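Local structure of RegF protein (Neisseria gonorrhoeae, 4HOJ) at residues S15-F20 and D153-P158. The protein is a stringent starvation protein A of the glutathione transferase superfamily that binds glutathione and calcium and probably acts in the stress response. Numbering follows the deposited sequence.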
loop_
_atom_site.group_PDB
_atom_site.type_symbol
_atom_site.label_atom_id
_atom_site.label_comp_id
_atom_site.label_asym_id
_atom_site.label_seq_id
_atom_site.Cartn_x
_atom_site.Cartn_y
_atom_site.Cartn_z
ATOM N N SER A 15 14.966 5.009 1.582
ATOM C CA SER A 15 16.010 4.185 2.224
ATOM C C SER A 15 16.212 4.570 3.706
ATOM O O SER A 15 16.470 3.711 4.554
ATOM C CB SER A 15 17.377 4.371 1.481
ATOM O OG SER A 15 17.267 3.902 0.112
ATOM N N HIS A 16 16.104 5.864 3.965
ATOM C CA HIS A 16 16.247 6.391 5.309
ATOM C C HIS A 16 15.203 5.734 6.243
ATOM O O HIS A 16 15.515 5.342 7.378
ATOM C CB HIS A 16 16.107 7.901 5.217
ATOM C CG HIS A 16 16.453 8.634 6.467
ATOM N ND1 HIS A 16 16.351 9.999 6.520
ATOM C CD2 HIS A 16 16.815 8.208 7.718
ATOM C CE1 HIS A 16 16.700 10.409 7.737
ATOM N NE2 HIS A 16 16.976 9.341 8.490
ATOM N N ARG A 17 13.974 5.513 5.739
ATOM C CA ARG A 17 12.947 4.881 6.579
ATOM C C ARG A 17 13.433 3.513 7.010
ATOM O O ARG A 17 13.287 3.127 8.186
ATOM C CB ARG A 17 11.616 4.643 5.815
ATOM C CG ARG A 17 10.907 5.846 5.331
ATOM C CD ARG A 17 9.709 5.386 4.487
ATOM N NE ARG A 17 8.741 6.466 4.270
ATOM C CZ ARG A 17 7.733 6.343 3.398
ATOM N NH1 ARG A 17 7.669 5.308 2.534
ATOM N NH2 ARG A 17 6.855 7.326 3.368
ATOM N N CYS A 18 13.990 2.746 6.060
ATOM C CA CYS A 18 14.402 1.365 6.363
ATOM C C CYS A 18 15.621 1.344 7.275
ATOM O O CYS A 18 15.686 0.537 8.208
ATOM C CB CYS A 18 14.697 0.620 5.067
ATOM S SG CYS A 18 13.286 0.540 3.936
ATOM N N ARG A 19 16.576 2.255 7.095
ATOM C CA ARG A 19 17.709 2.380 8.002
ATOM C C ARG A 19 17.230 2.689 9.406
ATOM O O ARG A 19 17.725 2.099 10.372
ATOM C CB ARG A 19 18.718 3.422 7.451
ATOM C CG ARG A 19 19.491 2.891 6.237
ATOM C CD ARG A 19 20.493 3.944 5.764
ATOM N NE ARG A 19 19.987 4.814 4.701
ATOM C CZ ARG A 19 19.713 6.121 4.816
ATOM N NH1 ARG A 19 19.481 6.855 3.701
ATOM N NH2 ARG A 19 19.730 6.716 5.981
ATOM N N PHE A 20 16.235 3.572 9.515
ATOM C CA PHE A 20 15.699 3.915 10.829
ATOM C C PHE A 20 15.116 2.658 11.522
ATOM O O PHE A 20 15.431 2.370 12.682
ATOM C CB PHE A 20 14.691 5.031 10.607
ATOM C CG PHE A 20 14.162 5.690 11.867
ATOM C CD1 PHE A 20 14.655 5.437 13.137
ATOM C CD2 PHE A 20 13.112 6.611 11.713
ATOM C CE1 PHE A 20 14.110 6.119 14.255
ATOM C CE2 PHE A 20 12.568 7.287 12.788
ATOM C CZ PHE A 20 13.053 7.029 14.086
ATOM N N ASP A 153 5.426 6.838 12.602
ATOM C CA ASP A 153 6.457 7.854 12.838
ATOM C C ASP A 153 7.718 7.617 12.000
ATOM O O ASP A 153 8.298 8.528 11.408
ATOM C CB ASP A 153 6.837 7.872 14.316
ATOM C CG ASP A 153 5.617 8.092 15.217
ATOM O OD1 ASP A 153 5.063 9.216 15.189
ATOM O OD2 ASP A 153 5.235 7.171 15.934
ATOM N N VAL A 154 8.096 6.366 11.893
ATOM C CA VAL A 154 9.250 6.011 11.089
ATOM C C VAL A 154 9.054 6.447 9.653
ATOM O O VAL A 154 9.973 7.034 9.034
ATOM C CB VAL A 154 9.499 4.500 11.118
ATOM C CG1 VAL A 154 10.517 4.077 10.042
ATOM C CG2 VAL A 154 9.965 4.075 12.511
ATOM N N ALA A 155 7.872 6.171 9.090
ATOM C CA ALA A 155 7.647 6.442 7.653
ATOM C C ALA A 155 7.709 7.971 7.362
ATOM O O ALA A 155 8.176 8.378 6.309
ATOM C CB ALA A 155 6.310 5.842 7.257
ATOM N N LEU A 156 7.229 8.791 8.297
ATOM C CA LEU A 156 7.192 10.217 8.076
ATOM C C LEU A 156 8.531 10.908 8.376
ATOM O O LEU A 156 8.836 11.931 7.780
ATOM C CB LEU A 156 6.108 10.792 8.994
ATOM C CG LEU A 156 5.943 12.323 8.940
ATOM C CD1 LEU A 156 5.582 12.812 7.519
ATOM C CD2 LEU A 156 4.844 12.739 9.934
ATOM N N ALA A 157 9.357 10.322 9.253
ATOM C CA ALA A 157 10.514 11.037 9.798
ATOM C C ALA A 157 11.465 11.531 8.692
ATOM O O ALA A 157 11.981 12.613 8.826
ATOM C CB ALA A 157 11.242 10.128 10.819
ATOM N N PRO A 158 11.786 10.762 7.655
ATOM C CA PRO A 158 12.739 11.303 6.649
ATOM C C PRO A 158 12.263 12.533 5.951
ATOM O O PRO A 158 13.113 13.350 5.525
ATOM C CB PRO A 158 12.921 10.140 5.690
ATOM C CG PRO A 158 12.622 8.889 6.608
ATOM C CD PRO A 158 11.425 9.364 7.357
#
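Around H16, R17 and F20 of helix 13-25 and V154, A155, A157 and P158 of helix 151-161, two short segments pass 8.2 Å apart at their axes, with N-to-C directions 134° apart. This contact is part of the buried interface between the two domains of the glutathione transferase fold, joining the first helix of the thioredoxin-like N-terminal domain to the helical C-terminal domain. The P158 ring wedges between H16 and R17. Its CG lies over one face of the H16 imidazole, a CH-pi contact with 4.1 Å to the ring centroid. The same P158 CG is 3.7 Å from R17 CG. H16 CG is anti to the backbone N (chi1 -170°), which turns the ring toward P158; ND1 is hydrogen-bonded to R162. F20 takes nearly the same chi1 and lays its CD2-CE2 side against V154 and A157: V154 CG2 sits over one face near the rim, while A157 CB is 3.7 Å from F20 CE2. P158 has no N-H to give V154 O, and helix 151-161 kinks here. Extended from CG to NE, the R17 chain carries NE to A155 O at 2.9 Å, in the carbonyl plane on a lone pair; the N-H...O angle of 146° makes the bond somewhat bent. R17 NH2 forms a salt bridge with E100 and R17 NH1 hydrogen-bonds the S65 hydroxyl, both in the glutathione pocket. R17 NH2 adds a weak second bond to A155 O at 3.4 Å, and A155 CB lies over one guanidinium face.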